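Local coordinates for protein RNA silencing suppressor p19 (Tomato bushy stunt virus, PDB 4J39) that binds short double-stranded RNA as a homodimer and, as a viral suppressor of RNA silencing, probably selects siRNAs by the length of their duplex, at residues Pro15-Thr18 / Glu19-His23; Asp55-Glu58 / Ala59-His62; Leu108-Leu111 / Cys112-Ala115; Val73-Ala76 / Ala77-Phe80. All blocks are in the same frame, centred on the assembly; numbering follows the deposited sequence. Where two conformers were deposited one is given.

In the fold
All four contacts are local, each within a helix or where a helix begins or runs out. Interaction 1, on helix 17-26, touches the end of the RNA duplex, whereas the nearest atoms of interactions 2, 3 and 4 are about 11, 7 and 10 Å from nucleic acid. Interactions 3 and 4, which both pack on strand 36-43, form one packed unit, with centres about 13 Å apart and Cys112 SG 3.5 Å from Val73 CG1. Both have their centres about 33 Å from that of interaction 1, on opposite sides of the chain's centre from it. Interaction 2 caps helix 58-65, with its nearest atoms about 9 Å from interaction 1.

Interaction 1. Residues Pro15-Thr18 / Glu19-His23; sequences PSWT and EWRLH. With SO4 (sulfate ion), chain D; nucleotides of chain B; nucleotides of chain C.
The indole of Trp17 is sandwiched between the Arg21 guanidinium on one face and the base of G19 of chain C on the opposite face. Guanidinium and indole lie with their centres 4.1 Å apart and their planes inclined by only 22°; Arg21 CZ stands over the six-membered ring, which makes the stack a cation-pi contact. A CH-pi contact extends it, Arg21 CD lying 3.9 Å from the centroid of the five-membered Trp17 ring. On the RNA side, C6 of G19 sits over the ring centre, 3.3 Å above its plane. Trp20 CE3 comes to the edge of the Trp17 ring, 4.1 Å from Trp17 CD1. Trp20 turns a face to C1 of chain B, and Trp20 NE1 donates to OP2 of that nucleotide over 2.9 Å, the phosphate oxygen lying at the ring edge, in its plane.

A bend in the Arg21 chain at chi3 (-59°) carries the guanidinium back over Trp17. There NH2 donates in the guanidinium plane to Thr18 OG1, 2.9 Å away, through a bent bond (133°) that restrains rotation of the flat group. At the N-cap, Ser16 OG accepts from Glu19 N at 3.0 Å and donates to O2 of a sulfate, probably from the crystallisation liquor. One water links Ser16 N to Glu19 OE1, while Glu19 OE2 forms a salt bridge with Arg53. C1 and G19 are the terminal base pair; Trp17 stacked on G19 and Trp20 on C1 together cover this end of the duplex, consistent with p19 acting as a molecular caliper that measures duplex length.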
loop_
_atom_site.group_PDB
_atom_site.type_symbol
_atom_site.label_atom_id
_atom_site.label_comp_id
_atom_site.label_asym_id
_atom_site.label_seq_id
_atom_site.Cartn_x
_atom_site.Cartn_y
_atom_site.Cartn_z
ATOM N N PRO A 15 8.510 -2.012 22.445
ATOM C CA PRO A 15 8.365 -1.951 23.855
ATOM C C PRO A 15 8.369 -3.338 24.528
ATOM O O PRO A 15 7.963 -4.298 23.856
ATOM C CB PRO A 15 6.895 -1.499 24.051
ATOM C CG PRO A 15 6.234 -1.756 22.816
ATOM C CD PRO A 15 7.248 -1.773 21.725
ATOM N N SER A 16 8.830 -3.419 25.772
ATOM C CA SER A 16 8.775 -4.655 26.531
ATOM C C SER A 16 7.294 -4.934 26.754
ATOM O O SER A 16 6.393 -4.090 26.675
ATOM C CB SER A 16 9.471 -4.569 27.881
ATOM O OG SER A 16 8.788 -3.610 28.708
ATOM N N TRP A 17 7.017 -6.176 27.093
ATOM C CA TRP A 17 5.610 -6.479 27.449
ATOM C C TRP A 17 5.050 -5.645 28.608
ATOM O O TRP A 17 3.944 -5.149 28.541
ATOM C CB TRP A 17 5.569 -7.976 27.791
ATOM C CG TRP A 17 4.104 -8.451 27.976
ATOM C CD1 TRP A 17 2.950 -7.895 27.474
ATOM C CD2 TRP A 17 3.696 -9.651 28.690
ATOM N NE1 TRP A 17 1.844 -8.652 27.869
ATOM C CE2 TRP A 17 2.283 -9.731 28.597
ATOM C CE3 TRP A 17 4.407 -10.623 29.404
ATOM C CZ2 TRP A 17 1.538 -10.776 29.186
ATOM C CZ3 TRP A 17 3.666 -11.710 29.985
ATOM C CH2 TRP A 17 2.256 -11.747 29.877
ATOM N N THR A 18 5.856 -5.399 29.628
ATOM C CA THR A 18 5.449 -4.511 30.709
ATOM C C THR A 18 5.204 -3.077 30.267
ATOM O O THR A 18 4.195 -2.466 30.625
ATOM C CB THR A 18 6.441 -4.537 31.854
ATOM O OG1 THR A 18 6.563 -5.894 32.370
ATOM C CG2 THR A 18 6.095 -3.477 32.965
ATOM N N GLU A 19 6.115 -2.473 29.479
ATOM C CA GLU A 19 5.818 -1.092 29.014
ATOM C C GLU A 19 4.516 -1.002 28.226
ATOM O O GLU A 19 3.750 -0.047 28.291
ATOM C CB GLU A 19 6.989 -0.560 28.148
ATOM C CG GLU A 19 6.789 0.944 27.792
ATOM C CD GLU A 19 7.772 1.526 26.720
ATOM O OE1 GLU A 19 8.629 0.807 26.196
ATOM O OE2 GLU A 19 7.538 2.688 26.322
ATOM N N TRP A 20 4.327 -1.935 27.330
ATOM C CA TRP A 20 3.074 -2.032 26.548
ATOM C C TRP A 20 1.792 -2.108 27.449
ATOM O O TRP A 20 0.889 -1.400 27.171
ATOM C CB TRP A 20 3.180 -3.235 25.593
ATOM C CG TRP A 20 2.015 -3.343 24.663
ATOM C CD1 TRP A 20 1.844 -2.731 23.449
ATOM C CD2 TRP A 20 0.824 -4.130 24.893
ATOM N NE1 TRP A 20 0.613 -3.090 22.891
ATOM C CE2 TRP A 20 -0.020 -3.956 23.760
ATOM C CE3 TRP A 20 0.443 -5.007 25.910
ATOM C CZ2 TRP A 20 -1.242 -4.623 23.623
ATOM C CZ3 TRP A 20 -0.788 -5.704 25.775
ATOM C CH2 TRP A 20 -1.617 -5.488 24.648
ATOM N N ARG A 21 1.819 -2.935 28.464
ATOM C CA ARG A 21 0.696 -3.062 29.428
ATOM C C ARG A 21 0.460 -1.751 30.118
ATOM O O ARG A 21 -0.684 -1.283 30.212
ATOM C CB ARG A 21 0.979 -4.186 30.424
ATOM C CG ARG A 21 0.830 -5.586 29.793
ATOM C CD ARG A 21 1.037 -6.761 30.820
ATOM N NE ARG A 21 2.364 -6.715 31.441
ATOM C CZ ARG A 21 2.988 -7.701 32.080
ATOM N NH1 ARG A 21 2.407 -8.897 32.289
ATOM N NH2 ARG A 21 4.187 -7.460 32.587
ATOM N N LEU A 22 1.556 -1.087 30.572
ATOM C CA LEU A 22 1.416 0.179 31.239
ATOM C C LEU A 22 0.822 1.221 30.334
ATOM O O LEU A 22 -0.065 1.984 30.761
ATOM C CB LEU A 22 2.786 0.698 31.767
ATOM C CG LEU A 22 3.340 -0.029 32.964
ATOM C CD1 LEU A 22 4.801 0.419 33.146
ATOM C CD2 LEU A 22 2.395 0.293 34.155
ATOM N N HIS A 23 1.221 1.229 29.049
ATOM C CA HIS A 23 0.691 2.182 28.135
ATOM C C HIS A 23 -0.822 1.910 27.914
ATOM O O HIS A 23 -1.599 2.826 27.744
ATOM C CB HIS A 23 1.381 2.142 26.794
ATOM C CG HIS A 23 0.802 3.067 25.792
ATOM N ND1 HIS A 23 -0.017 2.636 24.767
ATOM C CD2 HIS A 23 0.795 4.414 25.733
ATOM C CE1 HIS A 23 -0.366 3.686 24.060
ATOM N NE2 HIS A 23 0.121 4.772 24.621
HETATM S S SO4 D . 11.061 -4.734 31.359
HETATM O O1 SO4 D . 10.848 -6.085 30.792
HETATM O O2 SO4 D . 9.955 -3.876 30.968
HETATM O O3 SO4 D . 11.188 -4.710 32.803
HETATM O O4 SO4 D . 12.277 -4.329 30.666
ATOM O OP3 C B 1 1.028 -2.813 17.914
ATOM P P C B 1 1.075 -2.147 19.240
ATOM O OP1 C B 1 1.225 -0.686 19.018
ATOM O OP2 C B 1 -0.045 -2.662 20.136
ATOM O "O5'" C B 1 2.493 -2.565 19.844
ATOM C "C5'" C B 1 2.870 -3.961 19.813
ATOM C "C4'" C B 1 4.191 -4.268 20.508
ATOM O "O4'" C B 1 4.065 -4.296 21.959
ATOM C "C3'" C B 1 4.704 -5.621 20.141
ATOM O "O3'" C B 1 5.339 -5.578 18.865
ATOM C "C2'" C B 1 5.621 -5.934 21.340
ATOM O "O2'" C B 1 6.865 -5.214 21.376
ATOM C "C1'" C B 1 4.713 -5.468 22.456
ATOM N N1 C B 1 3.623 -6.481 22.904
ATOM C C2 C B 1 3.976 -7.563 23.691
ATOM O O2 C B 1 5.149 -7.690 24.003
ATOM N N3 C B 1 3.002 -8.459 24.128
ATOM C C4 C B 1 1.730 -8.272 23.752
ATOM N N4 C B 1 0.795 -9.153 24.192
ATOM C C5 C B 1 1.342 -7.167 22.933
ATOM C C6 C B 1 2.326 -6.314 22.531
ATOM P P G C 19 3.069 -18.311 30.719
ATOM O OP1 G C 19 3.384 -19.061 31.961
ATOM O OP2 G C 19 1.811 -17.526 30.670
ATOM O "O5'" G C 19 4.294 -17.304 30.452
ATOM C "C5'" G C 19 5.525 -17.702 29.853
ATOM C "C4'" G C 19 6.214 -16.414 29.444
ATOM O "O4'" G C 19 5.803 -16.097 28.084
ATOM C "C3'" G C 19 5.823 -15.175 30.260
ATOM O "O3'" G C 19 6.523 -15.043 31.489
ATOM C "C2'" G C 19 6.237 -14.090 29.296
ATOM O "O2'" G C 19 7.614 -13.887 29.354
ATOM C "C1'" G C 19 5.830 -14.699 27.940
ATOM N N9 G C 19 4.535 -14.157 27.540
ATOM C C8 G C 19 3.261 -14.590 27.833
ATOM N N7 G C 19 2.324 -13.802 27.352
ATOM C C5 G C 19 3.054 -12.781 26.686
ATOM C C6 G C 19 2.612 -11.661 25.945
ATOM O O6 G C 19 1.455 -11.302 25.709
ATOM N N1 G C 19 3.694 -10.881 25.464
ATOM C C2 G C 19 5.023 -11.177 25.629
ATOM N N2 G C 19 5.920 -10.327 25.079
ATOM N N3 G C 19 5.469 -12.245 26.325
ATOM C C4 G C 19 4.413 -12.993 26.806
HETATM O O HOH W 1 10.201 -1.220 26.869
#

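Interaction 2. Residues Asp55-Glu58 / Ala59-His62; sequences DRTE and ASLH
Thr57 is the N-cap of helix 58-65, and its side chain closes the first turn by accepting from Ser60 N: OG1 to N is 3.0 Å, with 155° at the hydrogen. A chi1 of 66° sets OG1 between its own backbone N and carbonyl carbon, turned in toward the start of the helix. The same hydroxyl gives its proton to Asp55 OD1, a short bond of 2.6 Å from Thr57 OG1 that uses the syn lone pair of the carboxylate oxygen. OD1 also takes Thr57 N, at 3.0 Å, from the anti side and well out of the carboxylate plane; this bond, spanning two residues, defines an Asx turn that leads into the cap. Ser60 reaches back in return, its OG accepting from Asp55 N at 3.2 Å, and its CB is pressed against Asp55 OD1, 3.0 Å away. Routine helical bonding then starts with Leu61 N to Thr57 O at 2.9 Å. Behind the cap, Leu61 also packs on Leu123 and Gln124 of helix 108-124, and Arg56 bonds to the backbone of Asp32.

Thr57 OG1 thus has a donor role and an acceptor role, both filled, which fixes its rotation. With two donors on Asp55 OD1 and a helix start close by, the carboxylate is probably stabilised in its charged form.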
loop_
_atom_site.group_PDB
_atom_site.type_symbol
_atom_site.label_atom_id
_atom_site.label_comp_id
_atom_site.label_asym_id
_atom_site.label_seq_id
_atom_site.Cartn_x
_atom_site.Cartn_y
_atom_site.Cartn_z
ATOM N N ASP A 55 4.437 10.007 17.879
ATOM C CA ASP A 55 3.445 10.682 18.776
ATOM C C ASP A 55 2.620 11.724 18.035
ATOM O O ASP A 55 1.949 12.572 18.696
ATOM C CB ASP A 55 4.098 11.334 20.001
ATOM C CG ASP A 55 4.956 12.561 19.639
ATOM O OD1 ASP A 55 5.024 13.023 18.456
ATOM O OD2 ASP A 55 5.515 13.133 20.635
ATOM N N ARG A 56 2.722 11.716 16.704
ATOM C CA ARG A 56 1.924 12.491 15.800
ATOM C C ARG A 56 2.211 13.945 15.827
ATOM O O ARG A 56 1.365 14.696 15.461
ATOM C CB ARG A 56 0.418 12.309 16.106
ATOM C CG ARG A 56 -0.144 10.929 16.010
ATOM C CD ARG A 56 -1.641 11.179 15.776
ATOM N NE ARG A 56 -2.451 10.022 16.126
ATOM C CZ ARG A 56 -3.797 9.984 16.083
ATOM N NH1 ARG A 56 -4.518 11.053 15.723
ATOM N NH2 ARG A 56 -4.427 8.853 16.413
ATOM N N THR A 57 3.393 14.329 16.286
ATOM C CA THR A 57 3.886 15.692 16.176
ATOM C C THR A 57 4.711 15.816 14.930
ATOM O O THR A 57 5.219 14.764 14.325
ATOM C CB THR A 57 4.730 16.064 17.403
ATOM O OG1 THR A 57 5.965 15.222 17.414
ATOM C CG2 THR A 57 3.929 15.928 18.716
ATOM N N GLU A 58 5.024 17.065 14.547
ATOM C CA GLU A 58 5.863 17.299 13.372
ATOM C C GLU A 58 7.285 16.856 13.641
ATOM O O GLU A 58 7.927 16.332 12.745
ATOM C CB GLU A 58 5.868 18.763 12.901
ATOM C CG GLU A 58 4.497 19.181 12.364
ATOM C CD GLU A 58 4.350 19.055 10.858
ATOM O OE1 GLU A 58 4.854 18.065 10.234
ATOM O OE2 GLU A 58 3.718 19.993 10.313
ATOM N N ALA A 59 7.758 17.098 14.853
ATOM C CA ALA A 59 9.078 16.645 15.269
ATOM C C ALA A 59 9.251 15.108 15.147
ATOM O O ALA A 59 10.183 14.616 14.489
ATOM C CB ALA A 59 9.346 17.066 16.658
ATOM N N SER A 60 8.256 14.451 15.661
ATOM C CA SER A 60 8.249 12.952 15.620
ATOM C C SER A 60 8.122 12.394 14.225
ATOM O O SER A 60 8.868 11.435 13.810
ATOM C CB SER A 60 7.183 12.452 16.527
ATOM O OG SER A 60 7.190 10.985 16.568
ATOM N N LEU A 61 7.226 12.965 13.386
ATOM C CA LEU A 61 7.110 12.619 11.938
ATOM C C LEU A 61 8.450 12.716 11.209
ATOM O O LEU A 61 8.898 11.813 10.454
ATOM C CB LEU A 61 6.036 13.508 11.219
ATOM C CG LEU A 61 5.686 13.088 9.817
ATOM C CD1 LEU A 61 5.213 11.589 9.687
ATOM C CD2 LEU A 61 4.711 14.064 9.110
ATOM N N HIS A 62 9.119 13.860 11.405
ATOM C CA HIS A 62 10.429 14.085 10.779
ATOM C C HIS A 62 11.420 12.946 11.190
ATOM O O HIS A 62 12.104 12.350 10.320
ATOM C CB HIS A 62 10.991 15.481 11.209
ATOM C CG HIS A 62 12.220 15.835 10.480
ATOM N ND1 HIS A 62 13.455 15.662 11.038
ATOM C CD2 HIS A 62 12.411 16.219 9.195
ATOM C CE1 HIS A 62 14.373 15.905 10.123
ATOM N NE2 HIS A 62 13.769 16.274 9.006
#

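Interaction 3. Residues Leu108-Leu111 / Cys112-Ala115; sequences LQHL and CEMA
His110 and Glu113 both carry CG anti to the carbonyl carbon, with chi1 at -70° and -83°, and this shared setting sends the two side chains the same way along one flank of helix 108-124. The extended Glu113 chain then brings OE1 to the rim of the imidazole. His110 ND1 donates to Glu113 OE1 over 3.2 Å, fairly straight at 159°, with the oxygen close to the ring plane. The carboxylate is not presented in its own plane: the N-H arrives from above it, and the two flat groups are steeply inclined to each other. The nearby carboxylate would be expected to favour a proton on ND1. The other Glu113 oxygen, OE2, rests against Gln109 CG at 3.7 Å, a plain contact where the two side chains cross.

These are i to i+3 and i to i+4 pairings of an alpha-helix, whose backbone bonds run from Cys112 N to Leu108 O (2.9 Å) through Ala115 N to Leu111 O (2.8 Å). On the buried flank, Leu108 CD1 meets Cys112 SG at 4.1 Å, and both residues pack on Trp41 of strand 36-43. The Ala115 methyl, CB, lies 3.1 Å from Leu111 O and also meets Trp41 and Tyr90 of the sheet. A second sulfate, probably from the crystallisation liquor, lies about 4 Å from the Cys112 side chain (nearest atoms). Toward the dimer partner, His110 and Glu113 pack on Leu125 of the second subunit, Leu111 on its Val97 and Met114 on its Ile99.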
loop_
_atom_site.group_PDB
_atom_site.type_symbol
_atom_site.label_atom_id
_atom_site.label_comp_id
_atom_site.label_asym_id
_atom_site.label_seq_id
_atom_site.Cartn_x
_atom_site.Cartn_y
_atom_site.Cartn_z
ATOM N N LEU A 108 12.933 -1.298 -7.801
ATOM C CA LEU A 108 13.091 -0.916 -6.443
ATOM C C LEU A 108 13.041 0.599 -6.216
ATOM O O LEU A 108 12.508 1.053 -5.184
ATOM C CB LEU A 108 14.403 -1.447 -5.835
ATOM C CG LEU A 108 14.654 -1.287 -4.344
ATOM C CD1 LEU A 108 13.581 -1.843 -3.397
ATOM C CD2 LEU A 108 16.086 -1.820 -3.933
ATOM N N GLN A 109 13.595 1.378 -7.156
ATOM C CA GLN A 109 13.565 2.831 -6.989
ATOM C C GLN A 109 12.078 3.362 -6.870
ATOM O O GLN A 109 11.752 4.180 -5.986
ATOM C CB GLN A 109 14.352 3.515 -8.104
ATOM C CG GLN A 109 14.483 4.985 -7.829
ATOM C CD GLN A 109 15.521 5.721 -8.734
ATOM O OE1 GLN A 109 16.252 5.093 -9.492
ATOM N NE2 GLN A 109 15.570 7.062 -8.627
ATOM N N HIS A 110 11.238 2.855 -7.746
ATOM C CA HIS A 110 9.802 3.210 -7.731
ATOM C C HIS A 110 9.125 2.604 -6.487
ATOM O O HIS A 110 8.237 3.249 -5.902
ATOM C CB HIS A 110 9.099 2.703 -8.995
ATOM C CG HIS A 110 9.456 3.407 -10.265
ATOM N ND1 HIS A 110 9.829 4.742 -10.332
ATOM C CD2 HIS A 110 9.375 2.977 -11.546
ATOM C CE1 HIS A 110 10.034 5.075 -11.601
ATOM N NE2 HIS A 110 9.751 4.022 -12.357
ATOM N N LEU A 111 9.496 1.378 -6.047
ATOM C CA LEU A 111 8.950 0.903 -4.797
ATOM C C LEU A 111 9.313 1.861 -3.621
ATOM O O LEU A 111 8.456 2.154 -2.799
ATOM C CB LEU A 111 9.363 -0.529 -4.458
ATOM C CG LEU A 111 9.110 -1.566 -5.489
ATOM C CD1 LEU A 111 9.871 -2.899 -5.064
ATOM C CD2 LEU A 111 7.624 -1.779 -5.679
ATOM N N CYS A 112 10.568 2.395 -3.564
ATOM C CA CYS A 112 10.913 3.286 -2.483
ATOM C C CYS A 112 10.082 4.584 -2.502
ATOM O O CYS A 112 9.745 5.159 -1.483
ATOM C CB CYS A 112 12.453 3.639 -2.600
ATOM S SG CYS A 112 13.431 2.079 -2.053
ATOM N N GLU A 113 9.856 5.012 -3.736
ATOM C CA GLU A 113 9.166 6.365 -3.935
ATOM C C GLU A 113 7.724 6.192 -3.450
ATOM O O GLU A 113 7.206 7.019 -2.717
ATOM C CB GLU A 113 9.167 6.753 -5.399
ATOM C CG GLU A 113 10.492 7.437 -5.932
ATOM C CD GLU A 113 10.622 7.371 -7.509
ATOM O OE1 GLU A 113 9.586 7.166 -8.205
ATOM O OE2 GLU A 113 11.754 7.482 -8.054
ATOM N N MET A 114 7.118 5.059 -3.809
ATOM C CA MET A 114 5.740 4.824 -3.338
ATOM C C MET A 114 5.701 4.489 -1.844
ATOM O O MET A 114 4.732 4.865 -1.132
ATOM C CB MET A 114 5.024 3.707 -4.140
ATOM C CG MET A 114 4.828 3.983 -5.625
ATOM S SD MET A 114 3.928 5.600 -5.852
ATOM C CE MET A 114 2.667 5.588 -4.680
ATOM N N ALA A 115 6.693 3.771 -1.344
ATOM C CA ALA A 115 6.780 3.392 0.079
ATOM C C ALA A 115 6.872 4.661 0.979
ATOM O O ALA A 115 6.198 4.767 1.974
ATOM C CB ALA A 115 8.014 2.455 0.293
#

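Interaction 4. Residues Val73-Ala76 / Ala77-Phe80; sequences VNYA and ASRF
Val73 opens the segment through its carbonyl: Ala77 N donates to Val73 O at 2.8 Å and 157°, and the Ala77 methyl lies against the same oxygen. Next, Asn74 O receives Ser78 N at 2.9 Å, a more bent bond (142°). The Ser78 hydroxyl joins it there: a chi1 of 64° tucks Ser78 OG back over the preceding turn, 3.1 Å from Asn74 O and 3.0 Å from Tyr75 O. The single hydroxyl proton could serve either carbonyl, and the distances are too alike to choose between them. Tyr75 takes part mainly through its carbonyl, where the serine hydroxyl approaches Tyr75 O while Arg79 N stays too far away for a regular helical bond.

Ala76 follows. Within the two segments, Ala76 O is approached by carbon: Arg79 CB and Phe80 CD2, each at 3.5 Å. Phe80 sends its N-H to Ala77 O, a bond across three residues. Its ring is covered on one face by the Arg79 chain, CG lying 4.3 Å above the plane and over the centre.

Helix 70-78 rests on the sheet and against the last helix. Val73, Ala77 and Phe80 pack on Phe43 of strand 36-43, Ala76 on Pro7 of the N-terminal loop, and Val73, Asn74 and Ala77 pack on Leu108 at the start of helix 108-124, with Val73 also meeting Cys112.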
loop_
_atom_site.group_PDB
_atom_site.type_symbol
_atom_site.label_atom_id
_atom_site.label_comp_id
_atom_site.label_asym_id
_atom_site.label_seq_id
_atom_site.Cartn_x
_atom_site.Cartn_y
_atom_site.Cartn_z
ATOM N N VAL A 73 17.990 1.698 1.547
ATOM C CA VAL A 73 17.298 0.527 1.091
ATOM C C VAL A 73 18.077 -0.158 -0.079
ATOM O O VAL A 73 18.222 -1.431 -0.129
ATOM C CB VAL A 73 15.798 0.775 0.689
ATOM C CG1 VAL A 73 15.256 -0.328 -0.213
ATOM C CG2 VAL A 73 15.044 1.136 1.975
ATOM N N ASN A 74 18.608 0.643 -0.995
ATOM C CA ASN A 74 19.335 0.040 -2.100
ATOM C C ASN A 74 20.651 -0.642 -1.614
ATOM O O ASN A 74 21.049 -1.674 -2.153
ATOM C CB ASN A 74 19.729 1.089 -3.076
ATOM C CG ASN A 74 20.167 0.492 -4.347
ATOM O OD1 ASN A 74 19.375 -0.155 -5.059
ATOM N ND2 ASN A 74 21.475 0.595 -4.611
ATOM N N TYR A 75 21.324 -0.046 -0.660
ATOM C CA TYR A 75 22.562 -0.639 -0.163
ATOM C C TYR A 75 22.209 -2.003 0.453
ATOM O O TYR A 75 22.816 -3.100 0.137
ATOM C CB TYR A 75 23.221 0.277 0.818
ATOM C CG TYR A 75 24.472 -0.407 1.269
ATOM C CD1 TYR A 75 25.460 -0.758 0.288
ATOM C CD2 TYR A 75 24.647 -0.809 2.601
ATOM C CE1 TYR A 75 26.615 -1.453 0.664
ATOM C CE2 TYR A 75 25.837 -1.476 2.994
ATOM C CZ TYR A 75 26.793 -1.840 2.011
ATOM O OH TYR A 75 27.965 -2.525 2.423
ATOM N N ALA A 76 21.223 -2.016 1.325
ATOM C CA ALA A 76 20.811 -3.275 1.929
ATOM C C ALA A 76 20.334 -4.313 0.945
ATOM O O ALA A 76 20.676 -5.554 1.038
ATOM C CB ALA A 76 19.624 -2.970 3.011
ATOM N N ALA A 77 19.515 -3.935 0.000
ATOM C CA ALA A 77 18.912 -4.808 -0.947
ATOM C C ALA A 77 19.960 -5.373 -1.989
ATOM O O ALA A 77 19.813 -6.513 -2.406
ATOM C CB ALA A 77 17.835 -4.095 -1.750
ATOM N N SER A 78 20.949 -4.599 -2.312
ATOM C CA SER A 78 21.963 -4.957 -3.392
ATOM C C SER A 78 22.795 -6.213 -3.004
ATOM O O SER A 78 23.362 -6.860 -3.862
ATOM C CB SER A 78 22.806 -3.775 -3.837
ATOM O OG SER A 78 23.603 -3.286 -2.802
ATOM N N ARG A 79 22.839 -6.503 -1.716
ATOM C CA ARG A 79 23.488 -7.721 -1.199
ATOM C C ARG A 79 22.865 -9.002 -1.727
ATOM O O ARG A 79 23.509 -10.090 -1.765
ATOM C CB ARG A 79 23.360 -7.650 0.319
ATOM C CG ARG A 79 23.889 -8.854 1.098
ATOM C CD ARG A 79 25.325 -9.093 0.696
ATOM N NE ARG A 79 25.853 -10.197 1.444
ATOM C CZ ARG A 79 25.589 -11.476 1.083
ATOM N NH1 ARG A 79 24.860 -11.770 0.043
ATOM N NH2 ARG A 79 26.138 -12.450 1.814
ATOM N N PHE A 80 21.580 -8.921 -2.012
ATOM C CA PHE A 80 20.773 -10.062 -2.366
ATOM C C PHE A 80 20.540 -10.193 -3.871
ATOM O O PHE A 80 19.833 -11.103 -4.302
ATOM C CB PHE A 80 19.443 -10.001 -1.662
ATOM C CG PHE A 80 19.552 -9.989 -0.180
ATOM C CD1 PHE A 80 19.759 -11.179 0.538
ATOM C CD2 PHE A 80 19.512 -8.797 0.520
ATOM C CE1 PHE A 80 19.880 -11.168 1.939
ATOM C CE2 PHE A 80 19.622 -8.788 1.893
ATOM C CZ PHE A 80 19.799 -9.965 2.610
#